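Local coordinates for fructose 1-phosphate kinase (PDB 2JG5), which probably transfers a phosphate group from ATP to fructose 1-phosphate to give fructose 1,6-bisphosphate, as a sugar kinase of the PfkB family, at residues L116-Q119 with I120-T124; P140-A143 with Y144-A148; G64-I67 with I68-N72. All coordinates share one frame; numbering follows the deposited sequence.

Interaction 1 (L116-Q119 with I120-T124)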
loop_
_atom_site.group_PDB
_atom_site.type_symbol
_atom_site.label_atom_id
_atom_site.label_comp_id
_atom_site.label_asym_id
_atom_site.label_seq_id
_atom_site.Cartn_x
_atom_site.Cartn_y
_atom_site.Cartn_z
ATOM N N LEU A 116 3.503 -24.862 -6.417
ATOM C CA LEU A 116 4.838 -24.593 -5.883
ATOM C C LEU A 116 5.653 -25.869 -5.756
ATOM O O LEU A 116 6.806 -25.908 -6.179
ATOM C CB LEU A 116 4.768 -23.887 -4.520
ATOM C CG LEU A 116 6.083 -23.771 -3.741
ATOM C CD1 LEU A 116 7.122 -23.012 -4.574
ATOM C CD2 LEU A 116 5.883 -23.094 -2.383
ATOM N N LEU A 117 5.050 -26.894 -5.161
ATOM C CA LEU A 117 5.658 -28.217 -5.056
ATOM C C LEU A 117 6.022 -28.813 -6.416
ATOM O O LEU A 117 7.024 -29.527 -6.531
ATOM C CB LEU A 117 4.715 -29.182 -4.337
ATOM C CG LEU A 117 4.294 -28.909 -2.897
ATOM C CD1 LEU A 117 3.438 -30.073 -2.392
ATOM C CD2 LEU A 117 5.516 -28.662 -1.987
ATOM N N GLN A 118 5.201 -28.541 -7.429
ATOM C CA GLN A 118 5.471 -29.041 -8.778
ATOM C C GLN A 118 6.759 -28.433 -9.325
ATOM O O GLN A 118 7.474 -29.085 -10.088
ATOM C CB GLN A 118 4.292 -28.787 -9.733
ATOM C CG GLN A 118 4.504 -29.287 -11.185
ATOM C CD GLN A 118 4.480 -30.806 -11.318
ATOM O OE1 GLN A 118 3.891 -31.504 -10.494
ATOM N NE2 GLN A 118 5.115 -31.321 -12.368
ATOM N N GLN A 119 7.053 -27.198 -8.920
ATOM C CA GLN A 119 8.296 -26.536 -9.297
ATOM C C GLN A 119 9.492 -27.161 -8.602
ATOM O O GLN A 119 10.563 -27.284 -9.197
ATOM C CB GLN A 119 8.249 -25.051 -8.967
ATOM C CG GLN A 119 7.261 -24.274 -9.792
ATOM C CD GLN A 119 7.289 -22.808 -9.467
ATOM O OE1 GLN A 119 7.477 -22.421 -8.312
ATOM N NE2 GLN A 119 7.105 -21.973 -10.489
ATOM N N ILE A 120 9.318 -27.537 -7.336
ATOM C CA ILE A 120 10.393 -28.172 -6.579
ATOM C C ILE A 120 10.654 -29.571 -7.133
ATOM O O ILE A 120 11.788 -30.048 -7.106
ATOM C CB ILE A 120 10.084 -28.242 -5.066
ATOM C CG1 ILE A 120 9.574 -26.886 -4.537
ATOM C CG2 ILE A 120 11.301 -28.770 -4.273
ATOM C CD1 ILE A 120 10.541 -25.696 -4.661
ATOM N N LYS A 121 9.595 -30.213 -7.634
ATOM C CA LYS A 121 9.708 -31.498 -8.321
ATOM C C LYS A 121 10.594 -31.465 -9.571
ATOM O O LYS A 121 11.102 -32.512 -9.996
ATOM C CB LYS A 121 8.322 -32.060 -8.666
ATOM C CG LYS A 121 7.650 -32.767 -7.492
ATOM C CD LYS A 121 6.161 -33.022 -7.712
ATOM C CE LYS A 121 5.517 -33.510 -6.408
ATOM N NZ LYS A 121 4.024 -33.563 -6.471
ATOM N N ASN A 122 10.787 -30.284 -10.153
ATOM C CA ASN A 122 11.569 -30.169 -11.385
ATOM C C ASN A 122 13.028 -29.804 -11.169
ATOM O O ASN A 122 13.754 -29.554 -12.136
ATOM C CB ASN A 122 10.901 -29.210 -12.368
ATOM C CG ASN A 122 9.589 -29.759 -12.916
ATOM O OD1 ASN A 122 9.530 -30.892 -13.399
ATOM N ND2 ASN A 122 8.532 -28.955 -12.846
ATOM N N THR A 123 13.452 -29.808 -9.905
ATOM C CA THR A 123 14.849 -29.580 -9.540
ATOM C C THR A 123 15.745 -30.802 -9.792
ATOM O O THR A 123 15.267 -31.932 -9.964
ATOM C CB THR A 123 15.022 -29.114 -8.056
ATOM O OG1 THR A 123 14.405 -30.055 -7.169
ATOM C CG2 THR A 123 14.425 -27.742 -7.843
ATOM N N THR A 124 17.051 -30.553 -9.823
ATOM C CA THR A 124 18.046 -31.589 -10.080
ATOM C C THR A 124 19.088 -31.568 -8.961
ATOM O O THR A 124 19.088 -30.651 -8.110
ATOM C CB THR A 124 18.745 -31.374 -11.444
ATOM O OG1 THR A 124 19.414 -30.110 -11.432
ATOM C CG2 THR A 124 17.725 -31.380 -12.597
#

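Interaction 2 (P140-A143 with Y144-A148)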
loop_
_atom_site.group_PDB
_atom_site.type_symbol
_atom_site.label_atom_id
_atom_site.label_comp_id
_atom_site.label_asym_id
_atom_site.label_seq_id
_atom_site.Cartn_x
_atom_site.Cartn_y
_atom_site.Cartn_z
ATOM N N PRO A 140 -0.077 -25.530 4.074
ATOM C CA PRO A 140 0.095 -26.634 5.016
ATOM C C PRO A 140 1.099 -26.280 6.093
ATOM O O PRO A 140 2.182 -25.789 5.783
ATOM C CB PRO A 140 0.660 -27.755 4.145
ATOM C CG PRO A 140 0.203 -27.446 2.795
ATOM C CD PRO A 140 0.234 -25.949 2.696
ATOM N N SER A 141 0.759 -26.503 7.355
ATOM C CA SER A 141 1.690 -26.103 8.412
ATOM C C SER A 141 2.992 -26.909 8.333
ATOM O O SER A 141 4.028 -26.470 8.843
ATOM C CB SER A 141 1.045 -26.132 9.805
ATOM O OG SER A 141 0.454 -27.386 10.103
ATOM N N ASP A 142 2.935 -28.064 7.661
ATOM C CA ASP A 142 4.124 -28.878 7.397
ATOM C C ASP A 142 4.720 -28.587 6.015
ATOM O O ASP A 142 5.363 -29.453 5.424
ATOM C CB ASP A 142 3.818 -30.370 7.561
ATOM C CG ASP A 142 3.005 -30.962 6.386
ATOM O OD1 ASP A 142 3.026 -32.209 6.246
ATOM O OD2 ASP A 142 2.350 -30.210 5.618
ATOM N N ALA A 143 4.514 -27.362 5.520
ATOM C CA ALA A 143 4.983 -26.935 4.200
ATOM C C ALA A 143 6.493 -27.097 3.996
ATOM O O ALA A 143 6.931 -27.449 2.902
ATOM C CB ALA A 143 4.575 -25.513 3.935
ATOM N N TYR A 144 7.280 -26.847 5.043
ATOM C CA TYR A 144 8.734 -27.043 4.972
ATOM C C TYR A 144 9.070 -28.493 4.648
ATOM O O TYR A 144 9.889 -28.765 3.758
ATOM C CB TYR A 144 9.434 -26.584 6.265
ATOM C CG TYR A 144 9.836 -25.129 6.222
ATOM C CD1 TYR A 144 11.115 -24.755 5.801
ATOM C CD2 TYR A 144 8.938 -24.117 6.579
ATOM C CE1 TYR A 144 11.494 -23.416 5.741
ATOM C CE2 TYR A 144 9.306 -22.779 6.518
ATOM C CZ TYR A 144 10.588 -22.443 6.088
ATOM O OH TYR A 144 10.974 -21.128 6.020
ATOM N N ALA A 145 8.414 -29.410 5.353
ATOM C CA ALA A 145 8.638 -30.834 5.192
ATOM C C ALA A 145 8.202 -31.336 3.822
ATOM O O ALA A 145 8.824 -32.235 3.267
ATOM C CB ALA A 145 7.900 -31.610 6.286
ATOM N N GLN A 146 7.115 -30.775 3.307
ATOM C CA GLN A 146 6.568 -31.157 2.005
ATOM C C GLN A 146 7.519 -30.760 0.876
ATOM O O GLN A 146 7.627 -31.451 -0.138
ATOM C CB GLN A 146 5.185 -30.532 1.787
ATOM C CG GLN A 146 4.084 -31.028 2.747
ATOM C CD GLN A 146 2.674 -30.767 2.203
ATOM O OE1 GLN A 146 2.486 -30.597 0.996
ATOM N NE2 GLN A 146 1.686 -30.729 3.093
ATOM N N ILE A 147 8.222 -29.648 1.073
ATOM C CA ILE A 147 9.266 -29.232 0.155
ATOM C C ILE A 147 10.483 -30.144 0.367
ATOM O O ILE A 147 10.976 -30.770 -0.586
ATOM C CB ILE A 147 9.582 -27.714 0.324
ATOM C CG1 ILE A 147 8.498 -26.879 -0.369
ATOM C CG2 ILE A 147 10.974 -27.362 -0.217
ATOM C CD1 ILE A 147 8.298 -25.487 0.222
ATOM N N ALA A 148 10.919 -30.265 1.623
ATOM C CA ALA A 148 12.128 -31.025 1.971
ATOM C C ALA A 148 12.109 -32.450 1.428
ATOM O O ALA A 148 13.140 -33.007 1.032
ATOM C CB ALA A 148 12.321 -31.037 3.471
HETATM O O HOH W 1 6.380 -26.509 7.762
#

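Interaction 3 (G64-I67 with I68-N72)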
loop_
_atom_site.group_PDB
_atom_site.type_symbol
_atom_site.label_atom_id
_atom_site.label_comp_id
_atom_site.label_asym_id
_atom_site.label_seq_id
_atom_site.Cartn_x
_atom_site.Cartn_y
_atom_site.Cartn_z
ATOM N N GLY A 64 1.622 -7.954 -6.146
ATOM C CA GLY A 64 2.379 -9.093 -6.678
ATOM C C GLY A 64 3.278 -8.668 -7.820
ATOM O O GLY A 64 4.474 -8.959 -7.819
ATOM N N LYS A 65 2.683 -7.966 -8.785
ATOM C CA LYS A 65 3.384 -7.399 -9.922
ATOM C C LYS A 65 4.555 -6.516 -9.489
ATOM O O LYS A 65 5.647 -6.608 -10.052
ATOM C CB LYS A 65 2.411 -6.589 -10.796
ATOM C CG LYS A 65 1.169 -7.353 -11.280
ATOM C CD LYS A 65 1.512 -8.411 -12.333
ATOM C CE LYS A 65 0.268 -8.889 -13.093
ATOM N NZ LYS A 65 0.606 -9.329 -14.498
ATOM N N PHE A 66 4.331 -5.666 -8.489
ATOM C CA PHE A 66 5.386 -4.787 -7.979
ATOM C C PHE A 66 6.652 -5.554 -7.597
ATOM O O PHE A 66 7.773 -5.126 -7.905
ATOM C CB PHE A 66 4.892 -3.987 -6.769
ATOM C CG PHE A 66 5.978 -3.191 -6.083
ATOM C CD1 PHE A 66 6.273 -1.897 -6.492
ATOM C CD2 PHE A 66 6.710 -3.745 -5.032
ATOM C CE1 PHE A 66 7.279 -1.161 -5.864
ATOM C CE2 PHE A 66 7.719 -3.013 -4.396
ATOM C CZ PHE A 66 7.998 -1.719 -4.812
ATOM N N ILE A 67 6.457 -6.675 -6.905
ATOM C CA ILE A 67 7.557 -7.529 -6.488
ATOM C C ILE A 67 8.294 -8.135 -7.689
ATOM O O ILE A 67 9.538 -8.182 -7.711
ATOM C CB ILE A 67 7.065 -8.619 -5.522
ATOM C CG1 ILE A 67 6.642 -7.967 -4.199
ATOM C CG2 ILE A 67 8.144 -9.679 -5.304
ATOM C CD1 ILE A 67 6.311 -8.954 -3.099
ATOM N N ILE A 68 7.534 -8.579 -8.688
ATOM C CA ILE A 68 8.140 -9.118 -9.896
ATOM C C ILE A 68 8.929 -8.033 -10.648
ATOM O O ILE A 68 10.099 -8.249 -11.007
ATOM C CB ILE A 68 7.110 -9.812 -10.805
ATOM C CG1 ILE A 68 6.260 -10.806 -9.994
ATOM C CG2 ILE A 68 7.814 -10.526 -11.951
ATOM C CD1 ILE A 68 5.020 -11.336 -10.717
ATOM N N ASP A 69 8.320 -6.864 -10.847
ATOM C CA ASP A 69 8.999 -5.763 -11.545
ATOM C C ASP A 69 10.225 -5.254 -10.783
ATOM O O ASP A 69 11.256 -4.959 -11.391
ATOM C CB ASP A 69 8.028 -4.610 -11.849
ATOM C CG ASP A 69 6.943 -5.000 -12.843
ATOM O OD1 ASP A 69 6.798 -6.205 -13.149
ATOM O OD2 ASP A 69 6.225 -4.104 -13.328
ATOM N N THR A 70 10.107 -5.169 -9.459
ATOM C CA THR A 70 11.218 -4.781 -8.590
ATOM C C THR A 70 12.380 -5.758 -8.717
ATOM O O THR A 70 13.526 -5.341 -8.912
ATOM C CB THR A 70 10.761 -4.640 -7.111
ATOM O OG1 THR A 70 9.915 -3.490 -6.991
ATOM C CG2 THR A 70 11.943 -4.469 -6.167
ATOM N N LEU A 71 12.081 -7.054 -8.624
ATOM C CA LEU A 71 13.104 -8.075 -8.841
ATOM C C LEU A 71 13.695 -8.000 -10.248
ATOM O O LEU A 71 14.911 -8.053 -10.413
ATOM C CB LEU A 71 12.580 -9.487 -8.533
ATOM C CG LEU A 71 12.314 -9.810 -7.054
ATOM C CD1 LEU A 71 11.867 -11.263 -6.905
ATOM C CD2 LEU A 71 13.543 -9.521 -6.170
ATOM N N ASN A 72 12.834 -7.863 -11.254
ATOM C CA ASN A 72 13.288 -7.766 -12.643
ATOM C C ASN A 72 14.234 -6.590 -12.872
ATOM O O ASN A 72 15.265 -6.739 -13.526
ATOM C CB ASN A 72 12.102 -7.685 -13.608
ATOM C CG ASN A 72 11.333 -9.004 -13.723
ATOM O OD1 ASN A 72 11.878 -10.095 -13.488
ATOM N ND2 ASN A 72 10.058 -8.906 -14.101
#

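Interaction 1 (L116-Q119 with I120-T124)
Leu116 to Gln119 meet Ile120 to Asn122 in a local contact at the C-terminal end of helix 110-120, where the chain leaves the helix for strand 128-132. Two bonds have helical i to i+4 spacing. Ile120 N donates to Leu116 O, and Lys121 N donates to Leu117 O at 2.9 Å. The next bond spans one residue fewer. Asn122 N reaches Gln119 O at 3.2 Å, and the donor stands 69° out of the carbonyl plane. Overlapping this bond is a type I beta turn from Ile120 to Thr123. Ile120 O accepts twice there, from Thr123 N and from Thr123 OG1. The hydroxyl bond is the shorter, with Thr123 OG1 2.6 Å from Ile120 O and lying in the carbonyl plane. With chi1 at 55°, OG1 sits between the backbone N and carbonyl carbon of Thr123 and faces back to Ile120. OG1 also bonds to Thr154 OG1, so the turn is tied to the end of helix 143-154.

Helix 110-120 packs on the central parallel sheet of the ribokinase-like fold. Leu116 and Gln119 touch strand 77-82, and Ile120 reaches Leu56. Within the contact, Leu116 CD1 meets Ile120 CD1 at 4.3 Å on this buried side. Ile120 CG1 also lies 3.4 Å from Leu116 O. The amide of Gln119 points elsewhere and gives its NE2 hydrogen to Asn79 O.

Gln118, Lys121 and Asn122 are exposed. The Gln118 and Lys121 side chains cross at about a right angle, with Gln118 OE1 3.9 Å from Lys121 CD. Asn122 ND2 comes to 3.0 Å from Gln118 O, but the angle is too poor for a hydrogen bond.

Interaction 2 (P140-A143 with Y144-A148)
Gln146 NE2 donates to Asp142 OD2 at 2.7 Å, the shortest direct bond between 140-143 and 144-148. It meets the carboxylate on its syn side, 21° out of plane. The amide and carboxylate planes are nearly perpendicular, 83° apart. A second bond joins the same residues through the backbone, from Gln146 N to Asp142 O at 3.0 Å. Gln146 is thus held at both ends by Asp142.

Asp142 is the N-cap residue of helix 143-154, but its side chain makes no capping bond. A chi1 of 75° turns the carboxylate to Gln146 instead. Its charge probably still suits the start of a helix. The extended Gln146 chain also brings NE2 up to the CB-CG edge of Pro140, 3.3 Å from Pro140 CB.

The next helical bond runs from Ile147 N to Ala143 O, 3.1 Å. A water accepts from Tyr144 N and donates to Ser141 O, so it links the type I turn 140-143 to the helix.

Around this helix start, Phe113 of helix 110-120 touches Pro140, Ala143 and Gln146. Ile147 leans on Leu158 of strand 157-161, and Tyr144 reaches Val160 of that strand and Leu166 of helix 164-170.

Interaction 3 (G64-I67 with I68-N72)
Thr70 packs back on Phe66, one turn earlier in helix 61-73. Its CB starts close to the carbonyl of that residue, 3.1 Å from Phe66 O. One branch ends in OG1, which donates to Phe66 O at 2.8 Å. A chi1 of -70° brings this about, since it lays OG1 beside the backbone N of Thr70. Thr70 N binds the same Phe66 O, also at 2.8 Å. The two donors come from opposite faces of the carbonyl plane, so one oxygen is gripped twice by one residue. This is the common way for a helical threonine to bond its hydroxyl to the carbonyl four residues back.

OG1 has a second neighbour. It lies 3.3 Å above one face of the Phe66 ring, offset toward the rim, and is 3.4 Å from Phe66 CZ. The ring gets there because Phe66 CG is anti to its backbone N, with chi1 at 173°, which swings the ring forward along the helix. The hydroxyl is bonded to the carbonyl, and its oxygen also packs over the ring face.

The other bonds are regular alpha-helical ones. Asp69 N to Lys65 O is nearly straight, at 2.8 Å and 174°. On the buried side, Ile67 CG2 meets Leu71 CD1 at 4.4 Å.

The helix links strands 58-59 and 77-82 as the middle of a beta-alpha-beta unit. Ile67, Ile68 and Leu71 rest on Phe80 of strand 77-82, and Ile67 and Leu71 also touch Ile40 of helix 38-48. Phe66 and Thr70 face strand 25-36 at Lys33 and Ala35, and the Phe66 ring meets Phe62 of the second subunit.

Interactions 1 and 2 touch each other. Leu117 packs on Gln146 and Ile147, so the end of helix 110-120 lies against the start of helix 143-154. Interaction 3 stands apart, its centre about 22 Å from that of interaction 1 and about 25 Å from that of interaction 2. All three have one buried and one more open side. Their chemistry follows their place along a helix. Interaction 1 ends a helix with a backbone bond of i to i+3 spacing and a turn. Interaction 2 starts one with a carboxylate-amide pair and a water. Interaction 3 is inside a helix, keeps i to i+4 bonds throughout, and is the contact that reaches the second subunit.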